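Local atomic coordinates of stage II sporulation protein SA (Bacillus subtilis, PDB entry 3O6Q), a protein that acts as the toxin of a toxin-antitoxin system, killing the cell in the absence of its cognate antitoxin SpoIISB, the chain here being its predicted cytoplasmic part. Residues D46-G51 with S143-V148; T58-M63 with L136-L141; A67-Y72 with Q118-K123. All coordinates share one frame; numbering follows the deposited sequence.

Contact 1 of 3, residues D46-G51 with S143-V148; sequences DAYAEG and SIYDLV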
loop_
_atom_site.group_PDB
_atom_site.type_symbol
_atom_site.label_atom_id
_atom_site.label_comp_id
_atom_site.label_asym_id
_atom_site.label_seq_id
_atom_site.Cartn_x
_atom_site.Cartn_y
_atom_site.Cartn_z
ATOM N N ASP A 46 6.707 25.640 -2.129
ATOM C CA ASP A 46 8.045 25.083 -1.855
ATOM C C ASP A 46 8.132 24.272 -0.550
ATOM O O ASP A 46 8.814 23.245 -0.523
ATOM C CB ASP A 46 9.115 26.181 -1.861
ATOM C CG ASP A 46 9.309 26.819 -3.243
ATOM O OD1 ASP A 46 9.082 26.129 -4.279
ATOM O OD2 ASP A 46 9.712 28.009 -3.283
ATOM N N ALA A 47 7.457 24.704 0.514
ATOM C CA ALA A 47 7.438 23.922 1.751
ATOM C C ALA A 47 6.758 22.589 1.486
ATOM O O ALA A 47 7.285 21.517 1.837
ATOM C CB ALA A 47 6.732 24.649 2.862
ATOM N N TYR A 48 5.572 22.660 0.892
ATOM C CA TYR A 48 4.838 21.471 0.517
ATOM C C TYR A 48 5.730 20.556 -0.314
ATOM O O TYR A 48 5.816 19.372 -0.039
ATOM C CB TYR A 48 3.573 21.847 -0.274
ATOM C CG TYR A 48 2.520 20.754 -0.336
ATOM C CD1 TYR A 48 1.385 20.805 0.478
ATOM C CD2 TYR A 48 2.663 19.664 -1.174
ATOM C CE1 TYR A 48 0.393 19.794 0.451
ATOM C CE2 TYR A 48 1.689 18.652 -1.203
ATOM C CZ TYR A 48 0.549 18.729 -0.389
ATOM O OH TYR A 48 -0.434 17.736 -0.416
ATOM N N ALA A 49 6.373 21.090 -1.347
ATOM C CA ALA A 49 7.183 20.223 -2.235
ATOM C C ALA A 49 8.349 19.577 -1.466
ATOM O O ALA A 49 8.667 18.420 -1.698
ATOM C CB ALA A 49 7.674 20.958 -3.477
ATOM N N GLU A 50 8.930 20.322 -0.520
ATOM C CA GLU A 50 9.981 19.820 0.374
ATOM C C GLU A 50 9.540 18.665 1.257
ATOM O O GLU A 50 10.241 17.661 1.353
ATOM C CB GLU A 50 10.476 20.917 1.290
ATOM C CG GLU A 50 11.515 20.413 2.267
ATOM C CD GLU A 50 12.266 21.503 2.970
ATOM O OE1 GLU A 50 12.081 22.693 2.622
ATOM O OE2 GLU A 50 13.052 21.162 3.868
ATOM N N GLY A 51 8.391 18.821 1.905
ATOM C CA GLY A 51 7.798 17.756 2.681
ATOM C C GLY A 51 7.467 16.496 1.897
ATOM O O GLY A 51 7.677 15.384 2.379
ATOM N N SER A 143 -0.724 11.154 -1.186
ATOM C CA SER A 143 -2.108 11.316 -0.716
ATOM C C SER A 143 -2.190 11.376 0.789
ATOM O O SER A 143 -2.880 12.237 1.329
ATOM C CB SER A 143 -3.023 10.218 -1.274
ATOM O OG SER A 143 -3.148 10.374 -2.687
ATOM N N ILE A 144 -1.445 10.516 1.472
ATOM C CA ILE A 144 -1.374 10.571 2.919
ATOM C C ILE A 144 -0.815 11.900 3.385
ATOM O O ILE A 144 -1.306 12.480 4.331
ATOM C CB ILE A 144 -0.510 9.449 3.477
ATOM C CG1 ILE A 144 -1.164 8.086 3.164
ATOM C CG2 ILE A 144 -0.290 9.651 4.988
ATOM C CD1 ILE A 144 -0.172 6.936 3.052
ATOM N N TYR A 145 0.187 12.419 2.699
ATOM C CA TYR A 145 0.717 13.743 3.046
ATOM C C TYR A 145 -0.361 14.806 3.032
ATOM O O TYR A 145 -0.504 15.578 3.997
ATOM C CB TYR A 145 1.853 14.140 2.115
ATOM C CG TYR A 145 2.643 15.357 2.544
ATOM C CD1 TYR A 145 3.720 15.245 3.423
ATOM C CD2 TYR A 145 2.344 16.624 2.039
ATOM C CE1 TYR A 145 4.465 16.354 3.791
ATOM C CE2 TYR A 145 3.093 17.721 2.393
ATOM C CZ TYR A 145 4.148 17.567 3.276
ATOM O OH TYR A 145 4.823 18.689 3.657
ATOM N N ASP A 146 -1.157 14.832 1.969
ATOM C CA ASP A 146 -2.201 15.860 1.850
ATOM C C ASP A 146 -3.236 15.707 2.959
ATOM O O ASP A 146 -3.680 16.694 3.550
ATOM C CB ASP A 146 -2.889 15.746 0.521
ATOM C CG ASP A 146 -3.719 16.980 0.202
ATOM O OD1 ASP A 146 -4.652 17.316 0.974
ATOM O OD2 ASP A 146 -3.435 17.645 -0.819
ATOM N N LEU A 147 -3.596 14.460 3.254
ATOM C CA LEU A 147 -4.627 14.183 4.257
ATOM C C LEU A 147 -4.203 14.537 5.674
ATOM O O LEU A 147 -5.041 14.773 6.518
ATOM C CB LEU A 147 -5.013 12.712 4.230
ATOM C CG LEU A 147 -5.834 12.336 3.006
ATOM C CD1 LEU A 147 -5.850 10.813 2.868
ATOM C CD2 LEU A 147 -7.228 12.938 3.092
ATOM N N VAL A 148 -2.905 14.560 5.920
ATOM C CA VAL A 148 -2.384 14.850 7.214
ATOM C C VAL A 148 -2.316 16.369 7.474
ATOM O O VAL A 148 -2.217 16.786 8.627
ATOM C CB VAL A 148 -1.031 14.176 7.386
ATOM C CG1 VAL A 148 -0.175 14.963 8.322
ATOM C CG2 VAL A 148 -1.236 12.739 7.872
#

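Contact 2 of 3, residues T58-M63 with L136-L141; sequences TYADKM and LLFTSL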
loop_
_atom_site.group_PDB
_atom_site.type_symbol
_atom_site.label_atom_id
_atom_site.label_comp_id
_atom_site.label_asym_id
_atom_site.label_seq_id
_atom_site.Cartn_x
_atom_site.Cartn_y
_atom_site.Cartn_z
ATOM N N THR A 58 12.210 9.155 2.766
ATOM C CA THR A 58 12.215 8.338 3.966
ATOM C C THR A 58 11.916 6.871 3.630
ATOM O O THR A 58 12.562 5.937 4.114
ATOM C CB THR A 58 11.197 8.909 4.993
ATOM O OG1 THR A 58 11.672 10.195 5.452
ATOM C CG2 THR A 58 10.997 7.959 6.164
ATOM N N TYR A 59 10.953 6.687 2.757
ATOM C CA TYR A 59 10.508 5.372 2.353
ATOM C C TYR A 59 11.450 4.716 1.357
ATOM O O TYR A 59 11.815 3.552 1.516
ATOM C CB TYR A 59 9.065 5.478 1.807
ATOM C CG TYR A 59 8.044 5.535 2.933
ATOM C CD1 TYR A 59 7.918 6.670 3.749
ATOM C CD2 TYR A 59 7.265 4.419 3.241
ATOM C CE1 TYR A 59 6.988 6.679 4.811
ATOM C CE2 TYR A 59 6.317 4.441 4.281
ATOM C CZ TYR A 59 6.196 5.547 5.063
ATOM O OH TYR A 59 5.287 5.492 6.112
ATOM N N ALA A 60 11.838 5.450 0.322
ATOM C CA ALA A 60 12.707 4.884 -0.702
ATOM C C ALA A 60 14.042 4.494 -0.072
ATOM O O ALA A 60 14.598 3.464 -0.402
ATOM C CB ALA A 60 12.914 5.861 -1.853
ATOM N N ASP A 61 14.543 5.312 0.843
ATOM C CA ASP A 61 15.788 5.001 1.513
ATOM C C ASP A 61 15.828 3.595 2.099
ATOM O O ASP A 61 16.869 2.956 2.081
ATOM C CB ASP A 61 16.053 6.003 2.613
ATOM C CG ASP A 61 16.461 7.346 2.071
ATOM O OD1 ASP A 61 16.594 7.484 0.820
ATOM O OD2 ASP A 61 16.606 8.292 2.900
ATOM N N LYS A 62 14.703 3.089 2.582
ATOM C CA LYS A 62 14.710 1.770 3.192
ATOM C C LYS A 62 14.280 0.616 2.251
ATOM O O LYS A 62 14.106 -0.504 2.701
ATOM C CB LYS A 62 13.850 1.812 4.449
ATOM C CG LYS A 62 14.404 2.738 5.551
ATOM C CD LYS A 62 13.742 2.420 6.903
ATOM C CE LYS A 62 14.646 2.665 8.116
ATOM N NZ LYS A 62 13.903 2.321 9.410
HETATM N N MSE A 63 14.181 0.894 0.953
HETATM C CA MSE A 63 13.606 -0.012 0.010
HETATM C C MSE A 63 14.453 -0.341 -1.219
HETATM O O MSE A 63 13.992 -1.091 -2.106
HETATM C CB MSE A 63 12.289 0.563 -0.505
HETATM C CG MSE A 63 11.113 0.448 0.407
HETATM SE SE MSE A 63 9.605 1.192 -0.539
HETATM C CE MSE A 63 8.450 1.573 0.965
ATOM N N LEU A 136 2.116 3.080 -7.271
ATOM C CA LEU A 136 0.983 3.015 -6.340
ATOM C C LEU A 136 1.412 3.377 -4.934
ATOM O O LEU A 136 0.760 4.163 -4.287
ATOM C CB LEU A 136 0.325 1.642 -6.410
ATOM C CG LEU A 136 -0.430 1.412 -7.751
ATOM C CD1 LEU A 136 -1.008 -0.024 -7.940
ATOM C CD2 LEU A 136 -1.546 2.490 -7.915
ATOM N N LEU A 137 2.533 2.831 -4.474
ATOM C CA LEU A 137 2.993 3.105 -3.123
ATOM C C LEU A 137 3.405 4.553 -3.014
ATOM O O LEU A 137 3.052 5.246 -2.059
ATOM C CB LEU A 137 4.172 2.216 -2.747
ATOM C CG LEU A 137 3.819 0.763 -2.448
ATOM C CD1 LEU A 137 5.100 -0.040 -2.355
ATOM C CD2 LEU A 137 2.954 0.670 -1.176
ATOM N N PHE A 138 4.184 5.030 -3.963
ATOM C CA PHE A 138 4.686 6.364 -3.794
ATOM C C PHE A 138 3.636 7.424 -4.001
ATOM O O PHE A 138 3.690 8.444 -3.335
ATOM C CB PHE A 138 5.968 6.571 -4.590
ATOM C CG PHE A 138 7.167 5.932 -3.902
ATOM C CD1 PHE A 138 7.903 6.651 -2.979
ATOM C CD2 PHE A 138 7.450 4.607 -4.068
ATOM C CE1 PHE A 138 8.942 6.057 -2.288
ATOM C CE2 PHE A 138 8.485 4.009 -3.367
ATOM C CZ PHE A 138 9.223 4.722 -2.479
ATOM N N THR A 139 2.624 7.177 -4.860
ATOM C CA THR A 139 1.526 8.127 -4.958
ATOM C C THR A 139 0.602 8.052 -3.741
ATOM O O THR A 139 0.117 9.059 -3.291
ATOM C CB THR A 139 0.757 8.046 -6.282
ATOM O OG1 THR A 139 0.101 6.759 -6.443
ATOM C CG2 THR A 139 1.708 8.324 -7.390
ATOM N N SER A 140 0.367 6.867 -3.214
ATOM C CA SER A 140 -0.315 6.723 -1.924
ATOM C C SER A 140 0.239 7.624 -0.864
ATOM O O SER A 140 -0.503 8.232 -0.105
ATOM C CB SER A 140 -0.180 5.291 -1.415
ATOM O OG SER A 140 -0.956 4.440 -2.262
ATOM N N LEU A 141 1.550 7.733 -0.813
ATOM C CA LEU A 141 2.187 8.545 0.218
ATOM C C LEU A 141 1.917 10.043 0.042
ATOM O O LEU A 141 1.722 10.779 1.000
ATOM C CB LEU A 141 3.707 8.307 0.201
ATOM C CG LEU A 141 4.322 7.094 0.862
ATOM C CD1 LEU A 141 5.781 7.051 0.383
ATOM C CD2 LEU A 141 4.229 7.228 2.402
#

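Contact 3 of 3, residues A67-Y72 with Q118-K123; sequences ASLCHY and QNYVIK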
loop_
_atom_site.group_PDB
_atom_site.type_symbol
_atom_site.label_atom_id
_atom_site.label_comp_id
_atom_site.label_asym_id
_atom_site.label_seq_id
_atom_site.Cartn_x
_atom_site.Cartn_y
_atom_site.Cartn_z
ATOM N N ALA A 67 13.945 7.822 -4.776
ATOM C CA ALA A 67 12.823 8.687 -5.133
ATOM C C ALA A 67 13.244 10.153 -4.975
ATOM O O ALA A 67 14.034 10.497 -4.085
ATOM C CB ALA A 67 11.626 8.379 -4.292
ATOM N N SER A 68 12.721 11.001 -5.861
ATOM C CA SER A 68 12.999 12.436 -5.866
ATOM C C SER A 68 11.780 13.159 -6.405
ATOM O O SER A 68 10.969 12.573 -7.109
ATOM C CB SER A 68 14.165 12.774 -6.766
ATOM O OG SER A 68 15.303 12.014 -6.463
ATOM N N LEU A 69 11.686 14.436 -6.059
ATOM C CA LEU A 69 10.674 15.335 -6.550
ATOM C C LEU A 69 11.406 16.368 -7.378
ATOM O O LEU A 69 12.238 17.101 -6.859
ATOM C CB LEU A 69 9.948 16.005 -5.389
ATOM C CG LEU A 69 8.693 16.790 -5.836
ATOM C CD1 LEU A 69 7.773 15.921 -6.662
ATOM C CD2 LEU A 69 7.898 17.339 -4.680
ATOM N N CYS A 70 11.127 16.400 -8.678
ATOM C CA CYS A 70 11.897 17.212 -9.590
ATOM C C CYS A 70 11.013 18.308 -10.163
ATOM O O CYS A 70 9.870 18.057 -10.533
ATOM C CB CYS A 70 12.477 16.335 -10.709
ATOM S SG CYS A 70 13.661 15.106 -10.166
ATOM N N HIS A 71 11.542 19.528 -10.213
ATOM C CA HIS A 71 10.834 20.618 -10.852
ATOM C C HIS A 71 10.622 20.218 -12.300
ATOM O O HIS A 71 11.469 19.550 -12.890
ATOM C CB HIS A 71 11.630 21.926 -10.750
ATOM C CG HIS A 71 11.614 22.544 -9.378
ATOM N ND1 HIS A 71 10.582 23.346 -8.934
ATOM C CD2 HIS A 71 12.502 22.469 -8.352
ATOM C CE1 HIS A 71 10.833 23.734 -7.693
ATOM N NE2 HIS A 71 11.988 23.210 -7.314
ATOM N N TYR A 72 9.477 20.580 -12.852
ATOM C CA TYR A 72 9.186 20.297 -14.241
ATOM C C TYR A 72 8.427 21.484 -14.850
ATOM O O TYR A 72 7.381 21.324 -15.481
ATOM C CB TYR A 72 8.417 18.975 -14.358
ATOM C CG TYR A 72 8.394 18.441 -15.777
ATOM C CD1 TYR A 72 9.474 17.743 -16.301
ATOM C CD2 TYR A 72 7.306 18.654 -16.597
ATOM C CE1 TYR A 72 9.472 17.287 -17.612
ATOM C CE2 TYR A 72 7.292 18.192 -17.899
ATOM C CZ TYR A 72 8.377 17.509 -18.408
ATOM O OH TYR A 72 8.357 17.073 -19.725
ATOM N N GLN A 118 2.079 24.463 -9.716
ATOM C CA GLN A 118 3.457 24.141 -10.043
ATOM C C GLN A 118 3.621 22.694 -10.448
ATOM O O GLN A 118 3.084 21.798 -9.795
ATOM C CB GLN A 118 4.381 24.484 -8.873
ATOM C CG GLN A 118 4.712 25.984 -8.805
ATOM C CD GLN A 118 6.031 26.281 -8.081
ATOM O OE1 GLN A 118 6.649 25.399 -7.449
ATOM N NE2 GLN A 118 6.454 27.542 -8.153
ATOM N N ASN A 119 4.369 22.486 -11.529
ATOM C CA ASN A 119 4.603 21.161 -12.094
ATOM C C ASN A 119 5.885 20.545 -11.615
ATOM O O ASN A 119 6.919 21.187 -11.549
ATOM C CB ASN A 119 4.603 21.215 -13.620
ATOM C CG ASN A 119 3.207 21.536 -14.183
ATOM O OD1 ASN A 119 2.194 21.329 -13.526
ATOM N ND2 ASN A 119 3.169 22.083 -15.376
ATOM N N TYR A 120 5.791 19.266 -11.303
ATOM C CA TYR A 120 6.911 18.484 -10.872
ATOM C C TYR A 120 6.813 17.100 -11.507
ATOM O O TYR A 120 5.826 16.781 -12.196
ATOM C CB TYR A 120 6.900 18.317 -9.335
ATOM C CG TYR A 120 7.030 19.590 -8.530
ATOM C CD1 TYR A 120 8.261 19.981 -8.046
ATOM C CD2 TYR A 120 5.924 20.382 -8.232
ATOM C CE1 TYR A 120 8.409 21.130 -7.300
ATOM C CE2 TYR A 120 6.059 21.558 -7.469
ATOM C CZ TYR A 120 7.320 21.921 -7.004
ATOM O OH TYR A 120 7.536 23.061 -6.245
ATOM N N VAL A 121 7.853 16.295 -11.285
ATOM C CA VAL A 121 7.846 14.911 -11.691
ATOM C C VAL A 121 8.466 14.130 -10.555
ATOM O O VAL A 121 9.531 14.459 -10.102
ATOM C CB VAL A 121 8.603 14.713 -13.033
ATOM C CG1 VAL A 121 8.808 13.256 -13.333
ATOM C CG2 VAL A 121 7.830 15.340 -14.154
ATOM N N ILE A 122 7.744 13.156 -10.034
ATOM C CA ILE A 122 8.298 12.245 -9.068
ATOM C C ILE A 122 9.139 11.222 -9.846
ATOM O O ILE A 122 8.595 10.416 -10.598
ATOM C CB ILE A 122 7.187 11.513 -8.280
ATOM C CG1 ILE A 122 6.312 12.478 -7.487
ATOM C CG2 ILE A 122 7.806 10.520 -7.274
ATOM C CD1 ILE A 122 4.907 11.901 -7.219
ATOM N N LYS A 123 10.453 11.265 -9.657
ATOM C CA LYS A 123 11.371 10.304 -10.244
ATOM C C LYS A 123 11.636 9.130 -9.331
ATOM O O LYS A 123 12.195 9.315 -8.262
ATOM C CB LYS A 123 12.699 10.986 -10.529
ATOM C CG LYS A 123 13.752 10.132 -11.245
ATOM C CD LYS A 123 14.937 10.988 -11.650
ATOM C CE LYS A 123 16.072 10.158 -12.240
ATOM N NZ LYS A 123 17.349 10.942 -12.476
#

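Contact 1 of 3, residues D46-G51 with S143-V148
The ring of Y48 offers a face and the ring of Y145 an edge: CE2 of Y145 stands 3.7 Å above the Y48 plane, over the middle of the ring. The pair is a T-shaped (edge-to-face) aromatic contact, with centroids 5.0 Å apart and planes at 80°. It joins helix 45-61 to helix 132-148, two helices of what looks like a GAF-type domain, and it shows how a pair of tyrosines can bridge helices that are not tightly packed. The short segments come no nearer than 11.4 Å axis to axis, and their directions differ by 130°, so the side chains must span the distance. Y145 has CG anti to the backbone N (chi1 -169°), starting out from its helix toward the other, and the two tyrosines run past one another from opposing helices. Y145 also meets the backbone of the opposite helix at G51, where its CE1 lies 3.6 Å from the carbonyl carbon. The hydroxyl of Y145 is hydrogen-bonded to the backbone O of Y41 in strand 38-42, which fixes the far end of the ring. At the other end of the contact, the phenol oxygen of Y48 approaches the carboxylate of D146, OH to OD2 3.0 Å. This carboxylate oxygen also accepts a hydrogen bond from a polar side chain on a chain of another protein, so the helix pair runs here into an intermolecular interface. With no side chain intervening, CA of G51 comes within 3.3 Å of Y145 OH.

Contact 2 of 3, residues T58-M63 with L136-L141
The last turn of helix 45-61 and the two residues after it face the middle of helix 132-148, and the backbones come nearest at Y59 and F138, whose CA atoms are 8.5 Å apart. Across that gap the contact is made almost wholly by side chains, without a hydrogen bond between the segments. L141 packs on the flat of Y59: its CD2 methyl sits over the centre of the ring, 3.7 Å from the centroid and 13° off the normal, a CH-pi contact. The second methyl of L141, CD1, lies further back, 3.7 Å from CG of Y59, so the fork of the leucine lies over the ring from its middle to its root. F138 is used differently, with its rim. CG of F138 is anti to the carbonyl carbon (chi1 -77°), and the tip of its ring comes to A60: the backbone N lies near the plane at the edge, and CB is 3.9 Å from CZ. In this fold, which resembles a GAF domain, these two helices lie on the same side of the antiparallel sheet, and this is an apolar layer between them, a plain example of aromatic and aliphatic groups filling such an interface. L65 and A67 extend it toward strand 66-71, while L32 and L33 of helix 7-35 touch Y59. M63, present as selenomethionine, adds a Met-aromatic contact: SE lies obliquely to the F138 ring, 4.0 Å from CZ, and the extended chain carries the CE methyl on to the edge of the Y59 ring. Within helix 132-148, O of L136 accepts two hydrogen bonds from S140, from OG at 2.7 Å and from the backbone N, reaching it from opposite faces of the carbonyl plane.

Contact 3 of 3, residues A67-Y72 with Q118-K123
H71 and Y120 extend alongside each other, their rings inclined at 38° in a relation that is neither a stack nor edge-to-face. CE1 of Y120 stands 3.4 Å above the imidazole plane, offset toward the rim. The weak hydrogen bond from Y120 OH to Q118 OE1 lies at the far end of the phenol. The L69 side chain, with CG anti to its backbone N (chi1 -170°), lies slantwise over those of Y120 and I122: CD1 is 3.7 Å from Y120 CB and 3.8 Å from I122 CG1. Y72 lies across V121, whose CG2 methyl meets CG of the tyrosine at 3.5 Å. These packings sit on an antiparallel beta pair, and exemplify its alternation: L69 and I122 lie on one face, S68, C70, V121 and K123 on the other. S68 with K123 and C70 with V121 are hydrogen-bonded pairs, each closed by two backbone bonds, while L69 with I122 and H71 with Y120 are non-hydrogen-bonded pairs. At H71 and Y120 the CB directions part, although the rings come together further out. Beyond them Y72 N reaches O of N119 at 2.9 Å, from above the carbonyl plane. C70 is joined by a disulfide to a chain of another protein. In the fold, helix 45-61 covers the face bearing L69 and I122, and D53 of that helix also accepts from the L69 N-H. Helices 75-82 and 88-96 pack against Y72, whose hydroxyl is bonded to D96, and strand 108-115 continues the sheet beyond 118-125.

Overall arrangement
The three contacts lie about 13 to 14 Å apart, centre to centre. Contacts 1 and 2 join the same two helices, 45-61 and 132-148, at successive places. Contact 3, which touches both of the others, pairs strand 66-71, outermost in the sheet of this chain, with 118-125. Along the chain the segments pair concentrically: contact 1 is outermost, contact 2 within it, contact 3 innermost, so the last helix returns to the first half of the domain. Helix 45-61 connects the layers, touching contact 3 through A49 on Y120 and A60 on A67. Helix 132-148 packs on helix 45-61 along one side and meets the second subunit with other residues.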